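Local coordinates for Lin1889 protein (Listeria innocua Clip11262, PDB 3B57) that is of uncharacterised function but binds magnesium through an HD domain, a fold whose relatives are often metal-dependent phosphohydrolases, at residues A[158-169]-A[185-196]. Numbering follows the deposited sequence.
Sequences LQHFYDKLLLIK and QKIMQDFIQALE
Phe-161 and Ile-192 meet in the apolar part of an antiparallel helix-helix packing that joins helix 157-171 to helix 182-198, the last two long helices of this all-helical chain. The axes of the two segments come within 10.5 Å of each other, with 151° between their N-to-C directions, a spacing filled by large apolar side chains. Ile-192 lays its CD1 methyl over one face of the Phe-161 ring, a CH-pi contact 3.9 Å from the centroid. Leu-165 CD1 covers the opposite face from within the same helix, so the ring is sandwiched between two methyls. Met-188, modelled as selenomethionine, sets its SE obliquely, 5.3 Å from the Phe-161 ring centroid, a Met-aromatic contact. Its CG lies in the ring plane at the edge, and a bend at chi3 (-108°) brings CE to 3.7 Å from Phe-161 CE2. Leu-166 CD1 packs on Met-188 CG at 3.7 Å. Further along, Leu-158 CD1 touches both Ile-192 CD1 and Leu-195 CD1. At the more polar margin the Tyr-162 hydroxyl reaches the Glu-196 carboxylate, with OH 2.8 Å from OE1, while the carboxylate stands 36° from the ring plane. Lys-169 lays the aliphatic start of its chain against Gln-185 near the connection between the helices. Helix 129-140 backs the pair, Ile-133 touching Phe-161 and Phe-191; Phe-191 and Leu-195 also pack on Ala-130 of the second subunit, which brings helix 182-198 into the interface with that subunit.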
ATOM      1  N   LEU A 158      -7.413  -2.702  -6.098  1.00 43.65           N
ATOM      2  CA  LEU A 158      -7.560  -4.134  -5.856  1.00 42.06           C
ATOM      3  C   LEU A 158      -7.647  -4.887  -7.170  1.00 41.73           C
ATOM      4  O   LEU A 158      -7.004  -5.912  -7.335  1.00 42.70           O
ATOM      5  CB  LEU A 158      -8.818  -4.455  -5.037  1.00 40.78           C
ATOM      6  CG  LEU A 158      -9.124  -5.966  -4.910  1.00 39.50           C
ATOM      7  CD1 LEU A 158      -8.204  -6.596  -3.884  1.00 38.70           C
ATOM      8  CD2 LEU A 158     -10.577  -6.198  -4.504  1.00 40.46           C
ATOM      9  N   GLN A 159      -8.438  -4.379  -8.108  1.00 41.94           N
ATOM     10  CA  GLN A 159      -8.605  -5.053  -9.388  1.00 42.24           C
ATOM     11  C   GLN A 159      -7.304  -5.122 -10.188  1.00 40.99           C
ATOM     12  O   GLN A 159      -7.072  -6.083 -10.929  1.00 38.94           O
ATOM     13  CB  GLN A 159      -9.700  -4.374 -10.213  1.00 43.94           C
ATOM     14  CG  GLN A 159     -10.184  -5.225 -11.390  1.00 47.04           C
ATOM     15  CD  GLN A 159     -10.659  -6.619 -10.966  1.00 49.01           C
ATOM     16  OE1 GLN A 159     -10.497  -7.600 -11.704  1.00 49.84           O
ATOM     17  NE2 GLN A 159     -11.255  -6.706  -9.778  1.00 49.13           N
ATOM     18  N   HIS A 160      -6.460  -4.108 -10.031  1.00 39.66           N
ATOM     19  CA  HIS A 160      -5.178  -4.086 -10.717  1.00 39.08           C
ATOM     20  C   HIS A 160      -4.406  -5.373 -10.361  1.00 38.68           C
ATOM     21  O   HIS A 160      -3.649  -5.907 -11.176  1.00 38.13           O
ATOM     22  CB  HIS A 160      -4.400  -2.833 -10.305  1.00 40.61           C
ATOM     23  CG  HIS A 160      -3.094  -2.676 -11.014  1.00 43.84           C
ATOM     24  ND1 HIS A 160      -2.991  -2.661 -12.389  1.00 45.08           N
ATOM     25  CD2 HIS A 160      -1.830  -2.578 -10.542  1.00 45.14           C
ATOM     26  CE1 HIS A 160      -1.719  -2.563 -12.732  1.00 45.70           C
ATOM     27  NE2 HIS A 160      -0.993  -2.512 -11.630  1.00 46.35           N
ATOM     28  N   PHE A 161      -4.609  -5.879  -9.146  1.00 38.15           N
ATOM     29  CA  PHE A 161      -3.948  -7.117  -8.738  1.00 37.97           C
ATOM     30  C   PHE A 161      -4.443  -8.313  -9.546  1.00 38.72           C
ATOM     31  O   PHE A 161      -3.672  -9.209  -9.874  1.00 39.66           O
ATOM     32  CB  PHE A 161      -4.165  -7.406  -7.248  1.00 35.70           C
ATOM     33  CG  PHE A 161      -3.274  -6.607  -6.335  1.00 33.98           C
ATOM     34  CD1 PHE A 161      -3.501  -5.255  -6.125  1.00 33.00           C
ATOM     35  CD2 PHE A 161      -2.198  -7.208  -5.692  1.00 30.06           C
ATOM     36  CE1 PHE A 161      -2.668  -4.522  -5.287  1.00 31.37           C
ATOM     37  CE2 PHE A 161      -1.369  -6.474  -4.855  1.00 27.77           C
ATOM     38  CZ  PHE A 161      -1.602  -5.136  -4.654  1.00 28.59           C
ATOM     39  N   TYR A 162      -5.731  -8.336  -9.861  1.00 38.93           N
ATOM     40  CA  TYR A 162      -6.271  -9.439 -10.636  1.00 39.12           C
ATOM     41  C   TYR A 162      -6.020  -9.297 -12.136  1.00 40.01           C
ATOM     42  O   TYR A 162      -5.968 -10.292 -12.858  1.00 38.89           O
ATOM     43  CB  TYR A 162      -7.766  -9.574 -10.370  1.00 36.55           C
ATOM     44  CG  TYR A 162      -8.075 -10.114  -8.994  1.00 35.30           C
ATOM     45  CD1 TYR A 162      -7.613 -11.374  -8.592  1.00 35.96           C
ATOM     46  CD2 TYR A 162      -8.826  -9.372  -8.087  1.00 33.76           C
ATOM     47  CE1 TYR A 162      -7.899 -11.876  -7.315  1.00 34.00           C
ATOM     48  CE2 TYR A 162      -9.111  -9.863  -6.814  1.00 31.52           C
ATOM     49  CZ  TYR A 162      -8.648 -11.105  -6.439  1.00 32.12           C
ATOM     50  OH  TYR A 162      -8.927 -11.584  -5.189  1.00 32.84           O
ATOM     51  N   ASP A 163      -5.851  -8.062 -12.596  1.00 41.10           N
ATOM     52  CA  ASP A 163      -5.631  -7.804 -14.012  1.00 43.23           C
ATOM     53  C   ASP A 163      -4.172  -7.877 -14.443  1.00 43.72           C
ATOM     54  O   ASP A 163      -3.871  -8.472 -15.475  1.00 45.04           O
ATOM     55  CB  ASP A 163      -6.204  -6.437 -14.406  1.00 44.17           C
ATOM     56  CG  ASP A 163      -7.728  -6.375 -14.293  1.00 45.68           C
ATOM     57  OD1 ASP A 163      -8.375  -7.429 -14.051  1.00 44.61           O
ATOM     58  OD2 ASP A 163      -8.272  -5.255 -14.457  1.00 45.05           O
ATOM     59  N   LYS A 164      -3.271  -7.273 -13.671  1.00 43.20           N
ATOM     60  CA  LYS A 164      -1.850  -7.292 -14.011  1.00 41.97           C
ATOM     61  C   LYS A 164      -0.996  -8.048 -13.010  1.00 40.11           C
ATOM     62  O   LYS A 164      -0.685  -9.214 -13.201  1.00 39.81           O
ATOM     63  CB  LYS A 164      -1.291  -5.873 -14.118  1.00 44.57           C
ATOM     64  CG  LYS A 164      -1.651  -5.114 -15.378  1.00 48.85           C
ATOM     65  CD  LYS A 164      -0.425  -4.348 -15.899  1.00 51.23           C
ATOM     66  CE  LYS A 164      -0.818  -3.126 -16.737  1.00 52.20           C
ATOM     67  NZ  LYS A 164      -1.233  -1.953 -15.894  1.00 50.17           N
ATOM     68  N   LEU A 165      -0.618  -7.347 -11.950  1.00 38.81           N
ATOM     69  CA  LEU A 165       0.231  -7.873 -10.900  1.00 37.69           C
ATOM     70  C   LEU A 165       0.292  -9.383 -10.741  1.00 37.64           C
ATOM     71  O   LEU A 165       1.331  -9.988 -11.016  1.00 38.61           O
ATOM     72  CB  LEU A 165      -0.150  -7.222  -9.576  1.00 37.39           C
ATOM     73  CG  LEU A 165      -0.126  -5.685  -9.614  1.00 37.88           C
ATOM     74  CD1 LEU A 165      -0.213  -5.171  -8.187  1.00 38.59           C
ATOM     75  CD2 LEU A 165       1.148  -5.166 -10.277  1.00 35.91           C
ATOM     76  N   LEU A 166      -0.803  -9.997 -10.296  1.00 37.26           N
ATOM     77  CA  LEU A 166      -0.852 -11.450 -10.089  1.00 35.98           C
ATOM     78  C   LEU A 166      -0.449 -12.273 -11.310  1.00 35.64           C
ATOM     79  O   LEU A 166       0.035 -13.401 -11.172  1.00 34.99           O
ATOM     80  CB  LEU A 166      -2.249 -11.857  -9.619  1.00 36.57           C
ATOM     81  CG  LEU A 166      -2.408 -12.174  -8.121  1.00 37.48           C
ATOM     82  CD1 LEU A 166      -1.787 -11.093  -7.271  1.00 37.96           C
ATOM     83  CD2 LEU A 166      -3.892 -12.320  -7.789  1.00 38.69           C
ATOM     84  N   LEU A 167      -0.643 -11.692 -12.490  1.00 35.60           N
ATOM     85  CA  LEU A 167      -0.296 -12.324 -13.760  1.00 37.69           C
ATOM     86  C   LEU A 167       1.188 -12.216 -14.122  1.00 39.50           C
ATOM     87  O   LEU A 167       1.707 -13.047 -14.871  1.00 40.77           O
ATOM     88  CB  LEU A 167      -1.108 -11.703 -14.890  1.00 38.55           C
ATOM     89  CG  LEU A 167      -2.456 -12.337 -15.160  1.00 38.43           C
ATOM     90  CD1 LEU A 167      -2.244 -13.744 -15.705  1.00 41.68           C
ATOM     91  CD2 LEU A 167      -3.254 -12.360 -13.883  1.00 40.24           C
ATOM     92  N   ILE A 168       1.855 -11.183 -13.609  1.00 40.06           N
ATOM     93  CA  ILE A 168       3.268 -10.955 -13.886  1.00 40.44           C
ATOM     94  C   ILE A 168       4.101 -12.183 -13.544  1.00 41.19           C
ATOM     95  O   ILE A 168       4.866 -12.670 -14.368  1.00 40.74           O
ATOM     96  CB  ILE A 168       3.810  -9.736 -13.090  1.00 39.91           C
ATOM     97  CG1 ILE A 168       3.196  -8.445 -13.615  1.00 37.91           C
ATOM     98  CG2 ILE A 168       5.326  -9.637 -13.236  1.00 40.49           C
ATOM     99  CD1 ILE A 168       3.586  -7.225 -12.819  1.00 37.11           C
ATOM    100  N   LYS A 169       3.949 -12.678 -12.325  1.00 42.89           N
ATOM    101  CA  LYS A 169       4.684 -13.854 -11.881  1.00 44.83           C
ATOM    102  C   LYS A 169       4.819 -14.941 -12.951  1.00 45.59           C
ATOM    103  O   LYS A 169       5.818 -15.653 -12.991  1.00 45.95           O
ATOM    104  CB  LYS A 169       3.996 -14.419 -10.636  1.00 45.10           C
ATOM    105  CG  LYS A 169       4.139 -15.909 -10.419  1.00 43.26           C
ATOM    106  CD  LYS A 169       5.536 -16.301 -10.020  1.00 42.29           C
ATOM    107  CE  LYS A 169       5.510 -17.667  -9.353  1.00 42.10           C
ATOM    108  NZ  LYS A 169       4.738 -18.658 -10.162  1.00 39.70           N
ATOM    109  N   GLN A 185       4.878 -13.793  -4.990  1.00 38.34           N
ATOM    110  CA  GLN A 185       3.533 -14.171  -5.417  1.00 36.34           C
ATOM    111  C   GLN A 185       2.744 -14.758  -4.259  1.00 36.04           C
ATOM    112  O   GLN A 185       1.526 -14.882  -4.337  1.00 35.39           O
ATOM    113  CB  GLN A 185       3.597 -15.206  -6.538  1.00 35.19           C
ATOM    114  CG  GLN A 185       2.232 -15.669  -7.034  1.00 34.87           C
ATOM    115  CD  GLN A 185       1.641 -14.730  -8.069  1.00 37.36           C
ATOM    116  OE1 GLN A 185       0.629 -15.041  -8.702  1.00 36.11           O
ATOM    117  NE2 GLN A 185       2.273 -13.570  -8.251  1.00 40.03           N
ATOM    118  N   LYS A 186       3.433 -15.137  -3.189  1.00 35.57           N
ATOM    119  CA  LYS A 186       2.729 -15.707  -2.054  1.00 36.92           C
ATOM    120  C   LYS A 186       2.165 -14.620  -1.165  1.00 37.44           C
ATOM    121  O   LYS A 186       0.951 -14.491  -1.038  1.00 38.30           O
ATOM    122  CB  LYS A 186       3.645 -16.609  -1.232  1.00 38.10           C
ATOM    123  CG  LYS A 186       3.042 -17.055   0.094  1.00 39.09           C
ATOM    124  CD  LYS A 186       4.048 -17.877   0.901  1.00 43.20           C
ATOM    125  CE  LYS A 186       3.485 -18.269   2.268  1.00 44.36           C
ATOM    126  NZ  LYS A 186       2.076 -18.778   2.153  1.00 45.19           N
ATOM    127  N   ILE A 187       3.047 -13.835  -0.555  1.00 37.52           N
ATOM    128  CA  ILE A 187       2.621 -12.762   0.333  1.00 35.61           C
ATOM    129  C   ILE A 187       1.572 -11.890  -0.355  1.00 36.60           C
ATOM    130  O   ILE A 187       0.652 -11.377   0.272  1.00 36.34           O
ATOM    131  CB  ILE A 187       3.826 -11.906   0.751  1.00 33.65           C
ATOM    132  CG1 ILE A 187       3.592 -11.349   2.165  1.00 32.96           C
ATOM    133  CG2 ILE A 187       4.104 -10.839  -0.303  1.00 29.11           C
ATOM    134  CD1 ILE A 187       2.437 -10.394   2.308  1.00 31.77           C
HETATM  135  N   MSE A 188       1.710 -11.744  -1.662  1.00 38.18           N
HETATM  136  CA  MSE A 188       0.780 -10.945  -2.424  1.00 39.47           C
HETATM  137  C   MSE A 188      -0.573 -11.644  -2.398  1.00 40.20           C
HETATM  138  O   MSE A 188      -1.611 -11.013  -2.202  1.00 40.77           O
HETATM  139  CB  MSE A 188       1.293 -10.808  -3.849  1.00 41.12           C
HETATM  140  CG  MSE A 188       0.561  -9.788  -4.663  1.00 45.20           C
HETATM  141 SE   MSE A 188       1.536  -9.301  -6.243  1.00 53.37          SE
HETATM  142  CE  MSE A 188       2.046  -7.541  -5.671  1.00 50.05           C
ATOM    143  N   GLN A 189      -0.552 -12.959  -2.580  1.00 40.80           N
ATOM    144  CA  GLN A 189      -1.774 -13.748  -2.570  1.00 39.28           C
ATOM    145  C   GLN A 189      -2.395 -13.677  -1.168  1.00 38.57           C
ATOM    146  O   GLN A 189      -3.596 -13.443  -1.022  1.00 38.61           O
ATOM    147  CB  GLN A 189      -1.452 -15.188  -2.966  1.00 39.33           C
ATOM    148  CG  GLN A 189      -2.491 -15.813  -3.880  1.00 42.93           C
ATOM    149  CD  GLN A 189      -1.871 -16.464  -5.115  1.00 44.69           C
ATOM    150  OE1 GLN A 189      -0.861 -17.177  -5.012  1.00 44.52           O
ATOM    151  NE2 GLN A 189      -2.483 -16.236  -6.287  1.00 42.93           N
ATOM    152  N   ASP A 190      -1.570 -13.860  -0.141  1.00 37.17           N
ATOM    153  CA  ASP A 190      -2.049 -13.781   1.228  1.00 36.03           C
ATOM    154  C   ASP A 190      -2.605 -12.400   1.508  1.00 35.05           C
ATOM    155  O   ASP A 190      -3.683 -12.261   2.087  1.00 36.01           O
ATOM    156  CB  ASP A 190      -0.926 -14.090   2.207  1.00 37.29           C
ATOM    157  CG  ASP A 190      -0.607 -15.560   2.264  1.00 41.26           C
ATOM    158  OD1 ASP A 190      -1.265 -16.333   1.522  1.00 44.81           O
ATOM    159  OD2 ASP A 190       0.297 -15.943   3.043  1.00 42.52           O
ATOM    160  N   PHE A 191      -1.871 -11.375   1.097  1.00 33.48           N
ATOM    161  CA  PHE A 191      -2.327 -10.015   1.310  1.00 30.78           C
ATOM    162  C   PHE A 191      -3.716  -9.834   0.696  1.00 31.45           C
ATOM    163  O   PHE A 191      -4.638  -9.376   1.372  1.00 31.42           O
ATOM    164  CB  PHE A 191      -1.339  -9.017   0.710  1.00 26.65           C
ATOM    165  CG  PHE A 191      -1.854  -7.618   0.683  1.00 23.30           C
ATOM    166  CD1 PHE A 191      -2.296  -7.051  -0.512  1.00 23.57           C
ATOM    167  CD2 PHE A 191      -1.981  -6.890   1.857  1.00 21.41           C
ATOM    168  CE1 PHE A 191      -2.866  -5.777  -0.539  1.00 22.03           C
ATOM    169  CE2 PHE A 191      -2.551  -5.618   1.843  1.00 20.66           C
ATOM    170  CZ  PHE A 191      -2.997  -5.062   0.636  1.00 20.93           C
ATOM    171  N   ILE A 192      -3.873 -10.200  -0.576  1.00 31.85           N
ATOM    172  CA  ILE A 192      -5.173 -10.073  -1.234  1.00 33.46           C
ATOM    173  C   ILE A 192      -6.287 -10.815  -0.490  1.00 35.19           C
ATOM    174  O   ILE A 192      -7.333 -10.232  -0.180  1.00 35.25           O
ATOM    175  CB  ILE A 192      -5.125 -10.558  -2.702  1.00 30.13           C
ATOM    176  CG1 ILE A 192      -4.322  -9.566  -3.525  1.00 29.08           C
ATOM    177  CG2 ILE A 192      -6.538 -10.643  -3.274  1.00 29.74           C
ATOM    178  CD1 ILE A 192      -4.804  -8.124  -3.349  1.00 28.62           C
ATOM    179  N   GLN A 193      -6.072 -12.094  -0.205  1.00 35.38           N
ATOM    180  CA  GLN A 193      -7.076 -12.849   0.515  1.00 36.34           C
ATOM    181  C   GLN A 193      -7.490 -12.043   1.733  1.00 34.87           C
ATOM    182  O   GLN A 193      -8.653 -11.688   1.880  1.00 34.79           O
ATOM    183  CB  GLN A 193      -6.514 -14.206   0.920  1.00 39.24           C
ATOM    184  CG  GLN A 193      -6.141 -15.043  -0.282  1.00 47.73           C
ATOM    185  CD  GLN A 193      -5.458 -16.346   0.088  1.00 52.63           C
ATOM    186  OE1 GLN A 193      -5.975 -17.113   0.906  1.00 55.75           O
ATOM    187  NE2 GLN A 193      -4.289 -16.610  -0.515  1.00 54.15           N
ATOM    188  N   ALA A 194      -6.522 -11.717   2.580  1.00 33.89           N
ATOM    189  CA  ALA A 194      -6.785 -10.946   3.785  1.00 32.81           C
ATOM    190  C   ALA A 194      -7.501  -9.625   3.503  1.00 33.24           C
ATOM    191  O   ALA A 194      -8.330  -9.195   4.298  1.00 32.32           O
ATOM    192  CB  ALA A 194      -5.479 -10.682   4.529  1.00 31.20           C
ATOM    193  N   LEU A 195      -7.196  -8.976   2.382  1.00 35.02           N
ATOM    194  CA  LEU A 195      -7.853  -7.707   2.083  1.00 36.47           C
ATOM    195  C   LEU A 195      -9.345  -7.941   1.896  1.00 39.03           C
ATOM    196  O   LEU A 195     -10.152  -7.488   2.704  1.00 40.82           O
ATOM    197  CB  LEU A 195      -7.275  -7.050   0.814  1.00 34.05           C
ATOM    198  CG  LEU A 195      -7.292  -5.504   0.745  1.00 31.55           C
ATOM    199  CD1 LEU A 195      -7.236  -5.011  -0.698  1.00 26.98           C
ATOM    200  CD2 LEU A 195      -8.536  -4.984   1.412  1.00 29.75           C
ATOM    201  N   GLU A 196      -9.703  -8.671   0.842  1.00 41.76           N
ATOM    202  CA  GLU A 196     -11.108  -8.947   0.525  1.00 42.76           C
ATOM    203  C   GLU A 196     -11.903  -9.485   1.699  1.00 42.29           C
ATOM    204  O   GLU A 196     -13.131  -9.388   1.730  1.00 43.37           O
ATOM    205  CB  GLU A 196     -11.205  -9.930  -0.636  1.00 42.84           C
ATOM    206  CG  GLU A 196     -10.681  -9.364  -1.924  1.00 48.22           C
ATOM    207  CD  GLU A 196     -10.730 -10.358  -3.063  1.00 51.94           C
ATOM    208  OE1 GLU A 196     -10.375 -11.540  -2.840  1.00 53.94           O
ATOM    209  OE2 GLU A 196     -11.107  -9.955  -4.188  1.00 53.97           O
TER